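Local coordinates for protein (triosephosphate isomerase) (Thermotoga maritima, PDB 1B9B), which catalyses the interconversion of dihydroxyacetone phosphate and D-glyceraldehyde 3-phosphate, the triosephosphate isomerase reaction of glycolysis, on a TIM-barrel fold, at residues G213-D218 with I244-I249; I1-I6 with S206-Y211; K35-V40 with I249-I254; L126-T131 with E145-E150; A179-A184 with L221-Q226. All blocks are in the same frame, centred on the assembly; numbering follows the deposited sequence.

The five contacts are spread around one TIM barrel, whose parallel strands are wrapped by helices. Contacts 1 and 3 share helix 242-251, including I249, with centres about 11 Å apart, and contact 5 joins them where L221 packs on I249 and I224 on M250. Contact 2 brings the chain start beside strand 208-211; it meets contact 3 through K4 and L5, and contact 5 through Y211. Contact 4 stands apart, its centre about 26 Å from that of contact 3, across the chain's centre, and it faces a second subunit. Along the chain, contact 4 is nested inside the loops closed by contacts 2 and 3, which cross each other, so both chain ends are tied into the barrel.

Contact 1: G213-D218 with I244-I249; sequences GSIKPD and IELARI
In this TIM barrel the loop that follows strand 208-211 runs past the flank of helix 242-251, and the two meet by van der Waals packing, methyl groups against the proline and backbone carbonyls, with no hydrogen bond between them. S214 closes the family's YGGS sequence, just after G213; its hydroxyl bonds to the carbonyl of A172 and, weakly, to a sulfate ion, probably from the crystallisation liquor. A sulfate here is consistent with the phosphate-binding role of this loop in triosephosphate isomerases. I215 is buried and aims at the helix, its CG2 lying 4.2 Å from CD2 of L246. At K216 the CB points away from the helix, and the backbone carbonyl borders the same L246 methyl. P217 does most of the touching. Its CA and CB rest against CD2 of L246, with 4.0 Å between P217 CB and L246 CD2. The leucine reaches them because its CG is anti to its own carbonyl carbon (chi1 -61°), which carries the branch end toward the loop. E245, with CG anti to its backbone N, crosses the proline obliquely and sets OE2 3.4 Å from P217 CB. Further along the helix, the CD1 methyl of I249 abuts the carbonyl oxygen of P217.

Contact 2: I1-I6 with S206-Y211; sequences ITRKLI and SIRILY
Residues 3-6 and 206-210 run in roughly the same direction, 28° apart, with CA atoms 6.1 Å apart at R3 and S206 and 7.4 Å at I6 and L210. They lead into the first and seventh strands of the TIM barrel, 6-10 and 208-211; D230, just before the eighth strand, and G232, within it, bond to the backbone of I6, and D230 also to that of I209. R3 and R208 lie alongside with their chains heading opposite ways, R3 CG touching R208 CD, while the charged end of R3 leaves to form a salt bridge with D230. R208 is folded back by bends at chi2 (72°) and chi3 (70°). This puts its guanidinium beside the first segment, where NH1 lies 2.9 Å from the carbonyl oxygen of K4, near the guanidinium plane, in a weak hydrogen bond. The CD1 methyl of I6 covers one face of the group, 3.0 Å above its plane and offset toward the rim. An alanine in place of R208 would remove both the bond to K4 O and the flat surface under I6, and would probably loosen the hold on the chain start. Deeper in the barrel, I6 and L210 each direct CB toward the other segment, and I6 CB lies 4.1 Å from L210 CD2.

Contact 3: K35-V40 with I249-I254; sequences KEFEIV and IMRGVI
Apolar and aromatic packing makes up the inner half of this contact, which joins the approach to strand 38-42 with the end of helix 242-251 and the C-terminal tail behind it in the TIM barrel. The methyl of M250 sits over one face of the F37 ring: CE is 3.4 Å from the ring centroid and 17° off its normal, a CH-pi contact. A bend at chi3 turns that methyl back onto the ring, and the sulfur follows at a slant, with SD 4.7 Å from the centroid in a Met-aromatic contact. F37 holds CG between its backbone N and carbonyl carbon (chi1 66°), with the ring reaching toward the helix. I254 crosses the phenylalanine at about a right angle, its CD1 lying 3.4 Å from F37 CD2, and its CG2 meets CB of E36. L5, from the chain start, touches both F37 and M250.

The charged half lies beside it. E36 OE2 and R251 NH2, 2.6 Å apart, form a salt bridge. E36 OE2 lies over a face of the guanidinium, the carboxylate and guanidinium planes 14° apart, instead of meeting its N-H groups edge on. The same oxygen receives a weak bond from K35 N. Electrostatic attraction between the face-on groups should therefore carry the ion pair more than directed hydrogen bonds, while F37 and M250, both buried, make the apolar part of the contact beside it.

Contact 4: L126-T131 with E145-E150; sequences LCVGET and EKQVRE
A single hydrogen bond stands at the centre of this buried beta-alpha packing in the TIM barrel: the backbone N-H of G129, just past the end of strand 123-128, is given to OE1 of Q147 on helix 140-152. The bond is 2.9 Å from G129 N to Q147 OE1, with an angle of 157° at the hydrogen, and the donor lies in the plane of the side-chain carbonyl. Q147 can span the gap because its CG is anti to the carbonyl carbon and the chain is extended beyond, so the amide projects straight to the strand end. On the way it runs alongside V128, the two chains heading opposite ways, its CB 3.6 Å from V128 CG1. The same valine methyl meets the helix again at V148, where V128 CG1 lies 4.1 Å from V148 CG2. Earlier on the strand, L126 reaches the helix backbone, its CD2 4.1 Å from Q147 O.

Away from the strand, the helix carries salt bridges one turn apart. R149 NE binds E145 OE2 at 2.6 Å, near the guanidinium plane and on the anti lone pair of the carboxylate, and K146 NZ pairs with E150 OE2 at 2.9 Å. E150 also bridges to K137 of the second subunit. Strand and helix run nearly antiparallel, at 161°, as the outward and return legs of a beta-alpha-beta crossover that leads to strand 164-167; helix 107-119 touches L126 on one flank, while helix 181-198 packs on E145, V148 and R149.

Contact 5: A179-A184 with L221-Q226; sequences ATPQQA and LGLIVQ
The flat amide of Q226 approaches the peptide carbonyl of P181 from above: NE2 lies 71° out of the carbonyl plane, while the oxygen is tilted 25° from the glutamine's own amide plane. The resulting hydrogen bond, 2.6 Å from Q226 NE2 to P181 O with 137° at the hydrogen, does not use a carbonyl lone pair. At the proline ring, CB and CG border the carbonyl oxygen of G222, and CG is 3.8 Å from CD2 of L223. That leucine methyl also touches A184 CB at 3.9 Å, wedged between P181 and A184 on the first turn of helix 181-198, from the short, weakly bonded helix 221-224 of the TIM barrel. The first of these helices starts with a capping box: Q183 N bonds to T180 OG1 at 3.1 Å, and T180 N bonds in return to Q183 OE1. Y211 packs on both A184 and L223, and its hydroxyl bonds to the backbone N of A179. An alanine at Q226 would lose the amide and its bond to P181 O, and would probably weaken the tie between the start of helix 181-198 and the turn after helix 221-224. One directed polar bond thus supplements a join made otherwise by the proline ring, set against a leucine methyl and the G222 carbonyl.

Contact 1: G213-D218 with I244-I249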
# COMPACT_ATOMS: atom_id res chain seq x y z
N GLY B 213 -23.38 8.89 14.02
CA GLY B 213 -23.71 9.41 12.69
C GLY B 213 -23.69 10.93 12.62
O GLY B 213 -22.62 11.54 12.71
N SER B 214 -24.84 11.57 12.45
CA SER B 214 -24.90 13.03 12.40
C SER B 214 -25.77 13.55 13.52
O SER B 214 -26.74 14.27 13.30
CB SER B 214 -25.45 13.50 11.05
OG SER B 214 -24.58 13.16 9.98
N ILE B 215 -25.43 13.17 14.74
CA ILE B 215 -26.19 13.59 15.91
C ILE B 215 -26.53 15.07 15.93
O ILE B 215 -25.66 15.91 16.19
CB ILE B 215 -25.43 13.27 17.21
CG1 ILE B 215 -25.14 11.76 17.30
CG2 ILE B 215 -26.24 13.74 18.41
CD1 ILE B 215 -24.27 11.36 18.48
N LYS B 216 -27.78 15.40 15.65
CA LYS B 216 -28.25 16.78 15.68
C LYS B 216 -29.11 16.94 16.93
O LYS B 216 -29.52 15.94 17.53
CB LYS B 216 -29.06 17.10 14.42
CG LYS B 216 -28.21 17.47 13.24
CD LYS B 216 -29.04 17.63 11.98
CE LYS B 216 -28.25 18.30 10.87
NZ LYS B 216 -26.97 17.59 10.59
N PRO B 217 -29.41 18.18 17.34
CA PRO B 217 -30.23 18.39 18.53
C PRO B 217 -31.68 17.88 18.44
O PRO B 217 -32.32 17.64 19.47
CB PRO B 217 -30.15 19.90 18.74
CG PRO B 217 -30.07 20.41 17.34
CD PRO B 217 -29.07 19.47 16.71
N ASP B 218 -32.18 17.70 17.22
CA ASP B 218 -33.55 17.22 17.02
C ASP B 218 -33.68 15.70 17.06
O ASP B 218 -34.51 15.16 17.80
CB ASP B 218 -34.09 17.74 15.69
CG ASP B 218 -33.30 17.23 14.51
OD1 ASP B 218 -32.12 17.62 14.39
OD2 ASP B 218 -33.86 16.44 13.72
N ILE B 244 -24.93 22.15 24.17
CA ILE B 244 -25.56 22.36 25.48
C ILE B 244 -27.03 21.93 25.43
O ILE B 244 -27.64 21.65 26.47
CB ILE B 244 -25.49 23.84 25.90
CG1 ILE B 244 -24.13 24.43 25.52
CG2 ILE B 244 -25.70 23.96 27.41
CD1 ILE B 244 -24.01 25.93 25.74
N GLU B 245 -27.58 21.90 24.23
CA GLU B 245 -28.97 21.50 24.02
C GLU B 245 -29.02 19.98 24.19
O GLU B 245 -29.75 19.45 25.02
CB GLU B 245 -29.40 21.89 22.61
CG GLU B 245 -30.88 22.19 22.45
CD GLU B 245 -31.24 22.60 21.03
OE1 GLU B 245 -30.56 23.49 20.47
OE2 GLU B 245 -32.21 22.03 20.48
N LEU B 246 -28.21 19.29 23.38
CA LEU B 246 -28.12 17.84 23.42
C LEU B 246 -27.94 17.39 24.85
O LEU B 246 -28.60 16.46 25.31
CB LEU B 246 -26.91 17.37 22.62
CG LEU B 246 -26.90 17.72 21.14
CD1 LEU B 246 -25.55 17.37 20.53
CD2 LEU B 246 -28.02 16.98 20.45
N ALA B 247 -27.05 18.06 25.57
CA ALA B 247 -26.78 17.73 26.96
C ALA B 247 -28.06 17.82 27.78
O ALA B 247 -28.24 17.09 28.75
CB ALA B 247 -25.72 18.68 27.53
N ARG B 248 -28.95 18.73 27.37
CA ARG B 248 -30.22 18.94 28.05
C ARG B 248 -31.10 17.72 27.80
O ARG B 248 -31.59 17.09 28.74
CB ARG B 248 -30.92 20.19 27.50
CG ARG B 248 -31.39 21.18 28.58
CD ARG B 248 -30.48 22.40 28.67
NE ARG B 248 -30.42 22.93 30.03
CZ ARG B 248 -29.68 23.97 30.41
NH1 ARG B 248 -28.92 24.62 29.53
NH2 ARG B 248 -29.69 24.36 31.68
N ILE B 249 -31.28 17.40 26.52
CA ILE B 249 -32.07 16.26 26.08
C ILE B 249 -31.70 15.00 26.85
O ILE B 249 -32.56 14.34 27.45
CB ILE B 249 -31.84 16.00 24.59
CG1 ILE B 249 -32.21 17.26 23.80
CG2 ILE B 249 -32.65 14.81 24.13
CD1 ILE B 249 -31.93 17.17 22.32

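Contact 2: I1-I6 with S206-Y211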
# COMPACT_ATOMS: atom_id res chain seq x y z
N ILE B 1 -27.03 -4.33 36.00
CA ILE B 1 -26.86 -3.42 34.84
C ILE B 1 -27.38 -2.03 35.18
O ILE B 1 -28.43 -1.89 35.81
CB ILE B 1 -27.65 -3.92 33.60
CG1 ILE B 1 -27.27 -5.37 33.28
CG2 ILE B 1 -27.37 -3.02 32.40
CD1 ILE B 1 -27.99 -5.95 32.08
N THR B 2 -26.62 -1.01 34.78
CA THR B 2 -27.00 0.39 35.02
C THR B 2 -26.45 1.24 33.87
O THR B 2 -27.21 1.84 33.11
CB THR B 2 -26.44 0.93 36.36
OG1 THR B 2 -27.01 0.21 37.46
CG2 THR B 2 -26.77 2.41 36.52
N ARG B 3 -25.12 1.29 33.76
CA ARG B 3 -24.45 2.05 32.71
C ARG B 3 -24.73 3.55 32.74
O ARG B 3 -25.88 3.99 32.67
CB ARG B 3 -24.82 1.50 31.33
CG ARG B 3 -23.72 0.69 30.65
CD ARG B 3 -24.24 0.17 29.33
NE ARG B 3 -25.34 -0.75 29.57
CZ ARG B 3 -26.27 -1.07 28.67
NH1 ARG B 3 -26.24 -0.55 27.45
NH2 ARG B 3 -27.24 -1.92 29.00
N LYS B 4 -23.66 4.33 32.83
CA LYS B 4 -23.73 5.78 32.88
C LYS B 4 -23.66 6.32 31.46
O LYS B 4 -22.69 6.08 30.76
CB LYS B 4 -22.56 6.30 33.71
CG LYS B 4 -22.59 7.78 34.04
CD LYS B 4 -21.48 8.11 35.02
CE LYS B 4 -21.47 9.58 35.39
NZ LYS B 4 -20.30 9.92 36.25
N LEU B 5 -24.69 7.05 31.04
CA LEU B 5 -24.72 7.60 29.69
C LEU B 5 -23.52 8.52 29.48
O LEU B 5 -22.94 9.00 30.45
CB LEU B 5 -26.01 8.39 29.48
CG LEU B 5 -27.36 7.66 29.39
CD1 LEU B 5 -27.55 7.12 27.99
CD2 LEU B 5 -27.42 6.55 30.44
N ILE B 6 -23.16 8.77 28.22
CA ILE B 6 -22.03 9.64 27.90
C ILE B 6 -22.27 10.47 26.64
O ILE B 6 -22.71 9.95 25.60
CB ILE B 6 -20.71 8.85 27.68
CG1 ILE B 6 -20.27 8.15 28.96
CG2 ILE B 6 -19.61 9.81 27.25
CD1 ILE B 6 -19.07 7.26 28.78
N SER B 206 -21.51 -3.70 30.74
CA SER B 206 -20.78 -2.60 31.35
C SER B 206 -20.22 -1.63 30.32
O SER B 206 -20.09 -0.44 30.58
CB SER B 206 -19.64 -3.14 32.21
OG SER B 206 -20.13 -4.02 33.21
N ILE B 207 -19.91 -2.16 29.15
CA ILE B 207 -19.34 -1.38 28.07
C ILE B 207 -20.33 -0.44 27.40
O ILE B 207 -21.31 -0.89 26.81
CB ILE B 207 -18.71 -2.34 27.03
CG1 ILE B 207 -17.54 -3.08 27.68
CG2 ILE B 207 -18.27 -1.58 25.78
CD1 ILE B 207 -17.09 -4.28 26.92
N ARG B 208 -20.08 0.86 27.48
CA ARG B 208 -20.96 1.83 26.84
C ARG B 208 -20.71 1.87 25.34
O ARG B 208 -19.57 1.94 24.90
CB ARG B 208 -20.77 3.24 27.42
CG ARG B 208 -21.34 3.42 28.80
CD ARG B 208 -20.51 2.69 29.84
NE ARG B 208 -19.21 3.34 30.02
CZ ARG B 208 -19.03 4.48 30.67
NH1 ARG B 208 -20.05 5.11 31.23
NH2 ARG B 208 -17.81 5.00 30.77
N ILE B 209 -21.79 1.83 24.56
CA ILE B 209 -21.71 1.89 23.10
C ILE B 209 -22.47 3.15 22.65
O ILE B 209 -23.69 3.20 22.72
CB ILE B 209 -22.35 0.65 22.43
CG1 ILE B 209 -21.80 -0.63 23.07
CG2 ILE B 209 -22.04 0.65 20.95
CD1 ILE B 209 -22.31 -1.91 22.44
N LEU B 210 -21.73 4.16 22.22
CA LEU B 210 -22.33 5.41 21.78
C LEU B 210 -22.55 5.40 20.28
O LEU B 210 -21.91 4.64 19.56
CB LEU B 210 -21.41 6.58 22.13
CG LEU B 210 -20.51 6.41 23.34
CD1 LEU B 210 -19.61 7.62 23.47
CD2 LEU B 210 -21.35 6.22 24.58
N TYR B 211 -23.45 6.25 19.81
CA TYR B 211 -23.72 6.35 18.38
C TYR B 211 -22.96 7.57 17.86
O TYR B 211 -22.59 8.44 18.64
CB TYR B 211 -25.22 6.52 18.12
CG TYR B 211 -25.51 6.84 16.68
CD1 TYR B 211 -25.48 5.86 15.71
CD2 TYR B 211 -25.78 8.15 16.28
CE1 TYR B 211 -25.71 6.16 14.37
CE2 TYR B 211 -26.00 8.47 14.95
CZ TYR B 211 -25.97 7.47 14.00
OH TYR B 211 -26.19 7.78 12.68

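Contact 3: K35-V40 with I249-I254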
# COMPACT_ATOMS: atom_id res chain seq x y z
N LYS B 35 -24.82 16.07 36.87
CA LYS B 35 -23.93 15.06 37.46
C LYS B 35 -24.49 13.64 37.31
O LYS B 35 -23.98 12.71 37.93
CB LYS B 35 -23.71 15.37 38.95
N GLU B 36 -25.52 13.48 36.49
CA GLU B 36 -26.14 12.17 36.28
C GLU B 36 -25.51 11.42 35.11
O GLU B 36 -25.92 10.31 34.78
CB GLU B 36 -27.65 12.31 36.05
CG GLU B 36 -28.12 13.74 35.83
CD GLU B 36 -28.07 14.57 37.09
OE1 GLU B 36 -27.90 13.99 38.19
OE2 GLU B 36 -28.20 15.81 37.00
N PHE B 37 -24.53 12.04 34.47
CA PHE B 37 -23.83 11.41 33.36
C PHE B 37 -22.60 12.23 33.02
O PHE B 37 -22.31 13.23 33.68
CB PHE B 37 -24.78 11.26 32.17
CG PHE B 37 -25.22 12.55 31.55
CD1 PHE B 37 -24.42 13.20 30.62
CD2 PHE B 37 -26.46 13.09 31.87
CE1 PHE B 37 -24.85 14.37 30.01
CE2 PHE B 37 -26.90 14.26 31.26
CZ PHE B 37 -26.09 14.90 30.32
N GLU B 38 -21.87 11.83 31.98
CA GLU B 38 -20.65 12.54 31.64
C GLU B 38 -20.62 13.26 30.32
O GLU B 38 -20.95 12.70 29.27
CB GLU B 38 -19.48 11.57 31.71
CG GLU B 38 -19.42 10.86 33.02
CD GLU B 38 -18.24 9.94 33.12
OE1 GLU B 38 -17.12 10.45 33.27
OE2 GLU B 38 -18.44 8.71 33.04
N ILE B 39 -20.22 14.52 30.39
CA ILE B 39 -20.09 15.35 29.20
C ILE B 39 -18.58 15.41 29.00
O ILE B 39 -17.83 15.69 29.94
CB ILE B 39 -20.64 16.79 29.40
CG1 ILE B 39 -21.90 16.79 30.27
CG2 ILE B 39 -20.97 17.40 28.04
CD1 ILE B 39 -21.62 16.66 31.75
N VAL B 40 -18.13 15.12 27.79
CA VAL B 40 -16.71 15.15 27.50
C VAL B 40 -16.43 16.06 26.33
O VAL B 40 -17.10 15.98 25.29
CB VAL B 40 -16.18 13.72 27.17
CG1 VAL B 40 -14.79 13.80 26.55
CG2 VAL B 40 -16.13 12.88 28.44
N ILE B 249 -31.28 17.40 26.52
CA ILE B 249 -32.07 16.26 26.08
C ILE B 249 -31.70 15.00 26.85
O ILE B 249 -32.56 14.34 27.45
CB ILE B 249 -31.84 16.00 24.59
CG1 ILE B 249 -32.21 17.26 23.80
CG2 ILE B 249 -32.65 14.81 24.13
CD1 ILE B 249 -31.93 17.17 22.32
N MET B 250 -30.42 14.67 26.85
CA MET B 250 -29.94 13.49 27.55
C MET B 250 -30.33 13.47 29.02
O MET B 250 -30.51 12.40 29.61
CB MET B 250 -28.42 13.39 27.42
CG MET B 250 -27.96 12.35 26.41
SD MET B 250 -26.21 11.94 26.58
CE MET B 250 -26.13 11.60 28.35
N ARG B 251 -30.45 14.65 29.62
CA ARG B 251 -30.81 14.75 31.03
C ARG B 251 -32.26 14.32 31.26
O ARG B 251 -32.63 13.88 32.35
CB ARG B 251 -30.60 16.19 31.51
CG ARG B 251 -30.23 16.30 32.97
CD ARG B 251 -31.27 15.65 33.86
NE ARG B 251 -30.96 15.81 35.28
CZ ARG B 251 -30.68 16.98 35.84
NH1 ARG B 251 -30.66 18.10 35.12
NH2 ARG B 251 -30.43 17.04 37.15
N GLY B 252 -33.07 14.45 30.21
CA GLY B 252 -34.47 14.09 30.31
C GLY B 252 -34.70 12.65 29.92
O GLY B 252 -35.63 12.33 29.19
N VAL B 253 -33.84 11.77 30.42
CA VAL B 253 -33.93 10.35 30.13
C VAL B 253 -33.27 9.64 31.29
O VAL B 253 -32.96 8.46 31.22
CB VAL B 253 -33.20 10.00 28.82
CG1 VAL B 253 -33.25 8.53 28.57
CG2 VAL B 253 -33.84 10.73 27.65
N ILE B 254 -33.06 10.40 32.36
CA ILE B 254 -32.43 9.85 33.55
C ILE B 254 -33.19 10.29 34.79
O ILE B 254 -33.87 11.32 34.79
CB ILE B 254 -30.98 10.33 33.67
CG1 ILE B 254 -30.27 10.18 32.32
CG2 ILE B 254 -30.26 9.53 34.73
CD1 ILE B 254 -28.88 10.77 32.30

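Contact 4: L126-T131 with E145-E150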
# COMPACT_ATOMS: atom_id res chain seq x y z
N LEU B 126 -13.10 3.62 21.26
CA LEU B 126 -12.84 2.94 20.01
C LEU B 126 -13.97 3.17 19.03
O LEU B 126 -15.13 2.87 19.31
CB LEU B 126 -12.66 1.44 20.26
CG LEU B 126 -12.45 0.50 19.07
CD1 LEU B 126 -11.21 0.89 18.26
CD2 LEU B 126 -12.31 -0.90 19.61
N CYS B 127 -13.63 3.70 17.87
CA CYS B 127 -14.62 3.98 16.85
C CYS B 127 -14.62 2.86 15.83
O CYS B 127 -13.56 2.40 15.41
CB CYS B 127 -14.31 5.31 16.15
SG CYS B 127 -14.07 6.76 17.23
N VAL B 128 -15.82 2.41 15.44
CA VAL B 128 -16.00 1.35 14.45
C VAL B 128 -17.12 1.82 13.55
O VAL B 128 -17.93 2.63 13.96
CB VAL B 128 -16.43 0.01 15.11
CG1 VAL B 128 -15.32 -0.53 16.00
CG2 VAL B 128 -17.70 0.22 15.92
N GLY B 129 -17.18 1.31 12.32
CA GLY B 129 -18.23 1.72 11.41
C GLY B 129 -18.01 1.24 9.99
O GLY B 129 -16.87 1.10 9.54
N GLU B 130 -19.09 0.99 9.26
CA GLU B 130 -18.98 0.51 7.88
C GLU B 130 -19.01 1.64 6.85
O GLU B 130 -19.23 2.80 7.16
CB GLU B 130 -20.10 -0.49 7.55
CG GLU B 130 -21.45 0.14 7.26
CD GLU B 130 -22.23 0.49 8.52
OE1 GLU B 130 -21.59 0.73 9.57
OE2 GLU B 130 -23.47 0.53 8.45
N THR B 131 -18.77 1.26 5.60
CA THR B 131 -18.78 2.19 4.49
C THR B 131 -20.06 1.92 3.73
O THR B 131 -20.70 0.89 3.92
CB THR B 131 -17.56 1.93 3.58
OG1 THR B 131 -16.43 2.64 4.11
CG2 THR B 131 -17.81 2.39 2.17
N GLU B 145 -17.47 -6.39 13.48
CA GLU B 145 -16.90 -7.46 14.29
C GLU B 145 -15.37 -7.49 14.18
O GLU B 145 -14.67 -7.60 15.19
CB GLU B 145 -17.46 -8.82 13.89
CG GLU B 145 -16.87 -9.96 14.70
CD GLU B 145 -17.54 -11.28 14.44
OE1 GLU B 145 -18.67 -11.28 13.91
OE2 GLU B 145 -16.95 -12.33 14.78
N LYS B 146 -14.86 -7.40 12.96
CA LYS B 146 -13.42 -7.39 12.78
C LYS B 146 -12.78 -6.28 13.60
O LYS B 146 -11.79 -6.50 14.30
CB LYS B 146 -13.06 -7.20 11.31
CG LYS B 146 -11.58 -6.95 11.12
CD LYS B 146 -11.21 -6.78 9.67
CE LYS B 146 -9.79 -6.26 9.54
NZ LYS B 146 -8.82 -7.09 10.31
N GLN B 147 -13.35 -5.08 13.52
CA GLN B 147 -12.82 -3.93 14.24
C GLN B 147 -12.94 -4.07 15.74
O GLN B 147 -12.08 -3.58 16.48
CB GLN B 147 -13.51 -2.64 13.78
CG GLN B 147 -13.49 -2.46 12.27
CD GLN B 147 -14.05 -1.12 11.81
OE1 GLN B 147 -15.14 -0.72 12.21
NE2 GLN B 147 -13.31 -0.43 10.95
N VAL B 148 -14.00 -4.72 16.21
CA VAL B 148 -14.16 -4.89 17.65
C VAL B 148 -13.21 -5.96 18.17
O VAL B 148 -12.55 -5.77 19.21
CB VAL B 148 -15.61 -5.25 18.01
CG1 VAL B 148 -15.73 -5.43 19.52
CG2 VAL B 148 -16.53 -4.15 17.56
N ARG B 149 -13.13 -7.07 17.45
CA ARG B 149 -12.24 -8.16 17.82
C ARG B 149 -10.79 -7.68 17.81
O ARG B 149 -10.03 -7.94 18.76
CB ARG B 149 -12.42 -9.31 16.85
CG ARG B 149 -13.71 -10.07 17.03
CD ARG B 149 -13.78 -11.20 16.01
NE ARG B 149 -14.85 -12.14 16.28
CZ ARG B 149 -14.99 -12.80 17.43
NH1 ARG B 149 -14.12 -12.61 18.42
NH2 ARG B 149 -16.01 -13.63 17.58
N GLU B 150 -10.40 -6.98 16.74
CA GLU B 150 -9.05 -6.45 16.64
C GLU B 150 -8.78 -5.50 17.80
O GLU B 150 -7.84 -5.71 18.56
CB GLU B 150 -8.87 -5.71 15.32
CG GLU B 150 -8.82 -6.62 14.11
CD GLU B 150 -7.41 -7.15 13.83
OE1 GLU B 150 -6.62 -7.25 14.79
OE2 GLU B 150 -7.11 -7.47 12.66

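Contact 5: A179-A184 with L221-Q226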
# COMPACT_ATOMS: atom_id res chain seq x y z
N ALA B 179 -28.39 8.07 10.80
CA ALA B 179 -28.98 6.74 10.75
C ALA B 179 -30.28 6.66 11.54
O ALA B 179 -30.39 7.20 12.64
CB ALA B 179 -27.99 5.72 11.28
N THR B 180 -31.26 5.97 10.97
CA THR B 180 -32.55 5.78 11.63
C THR B 180 -32.26 5.05 12.93
O THR B 180 -31.38 4.20 12.99
CB THR B 180 -33.48 4.92 10.78
OG1 THR B 180 -33.12 3.55 10.94
CG2 THR B 180 -33.35 5.30 9.32
N PRO B 181 -33.00 5.36 14.00
CA PRO B 181 -32.74 4.67 15.27
C PRO B 181 -32.84 3.16 15.15
O PRO B 181 -32.38 2.42 16.02
CB PRO B 181 -33.78 5.26 16.20
CG PRO B 181 -33.92 6.65 15.68
CD PRO B 181 -33.99 6.43 14.19
N GLN B 182 -33.46 2.69 14.07
CA GLN B 182 -33.59 1.25 13.85
C GLN B 182 -32.19 0.75 13.56
O GLN B 182 -31.63 -0.05 14.32
CB GLN B 182 -34.52 0.97 12.67
CG GLN B 182 -36.01 1.24 12.93
CD GLN B 182 -36.29 2.68 13.39
OE1 GLN B 182 -35.97 3.64 12.68
NE2 GLN B 182 -36.90 2.82 14.56
N GLN B 183 -31.62 1.26 12.47
CA GLN B 183 -30.28 0.91 12.05
C GLN B 183 -29.28 1.00 13.20
O GLN B 183 -28.55 0.06 13.49
CB GLN B 183 -29.85 1.85 10.94
CG GLN B 183 -30.84 1.94 9.81
CD GLN B 183 -30.36 2.86 8.72
OE1 GLN B 183 -30.18 4.06 8.93
NE2 GLN B 183 -30.16 2.30 7.53
N ALA B 184 -29.24 2.16 13.86
CA ALA B 184 -28.33 2.35 14.97
C ALA B 184 -28.49 1.22 15.96
O ALA B 184 -27.56 0.48 16.22
CB ALA B 184 -28.60 3.69 15.66
N LEU B 221 -32.90 12.69 20.30
CA LEU B 221 -33.85 12.11 21.25
C LEU B 221 -34.29 10.72 20.78
O LEU B 221 -34.50 9.81 21.59
CB LEU B 221 -35.06 13.05 21.41
CG LEU B 221 -36.15 12.82 22.48
CD1 LEU B 221 -37.17 11.81 21.97
CD2 LEU B 221 -35.53 12.38 23.81
N GLY B 222 -34.41 10.56 19.47
CA GLY B 222 -34.83 9.28 18.92
C GLY B 222 -33.77 8.20 18.97
O GLY B 222 -34.02 7.07 18.58
N LEU B 223 -32.58 8.55 19.45
CA LEU B 223 -31.50 7.58 19.53
C LEU B 223 -31.20 7.19 20.97
O LEU B 223 -31.24 6.01 21.31
CB LEU B 223 -30.24 8.14 18.86
CG LEU B 223 -30.36 8.37 17.35
CD1 LEU B 223 -29.27 9.31 16.89
CD2 LEU B 223 -30.27 7.06 16.60
N ILE B 224 -30.93 8.16 21.84
CA ILE B 224 -30.63 7.83 23.23
C ILE B 224 -31.73 7.02 23.90
O ILE B 224 -31.50 6.41 24.94
CB ILE B 224 -30.38 9.08 24.10
CG1 ILE B 224 -31.13 10.28 23.53
CG2 ILE B 224 -28.88 9.33 24.22
CD1 ILE B 224 -32.63 10.15 23.60
N VAL B 225 -32.91 7.03 23.31
CA VAL B 225 -34.05 6.30 23.86
C VAL B 225 -33.88 4.79 23.64
O VAL B 225 -34.25 3.98 24.49
CB VAL B 225 -35.37 6.76 23.19
CG1 VAL B 225 -35.29 6.58 21.67
CG2 VAL B 225 -36.54 5.98 23.77
N GLN B 226 -33.30 4.45 22.49
CA GLN B 226 -33.04 3.07 22.09
C GLN B 226 -32.44 2.26 23.21
O GLN B 226 -31.83 2.80 24.12
CB GLN B 226 -32.12 3.05 20.88
CG GLN B 226 -32.82 3.53 19.63
CD GLN B 226 -33.94 2.60 19.25
OE1 GLN B 226 -34.63 2.06 20.12
NE2 GLN B 226 -34.15 2.42 17.96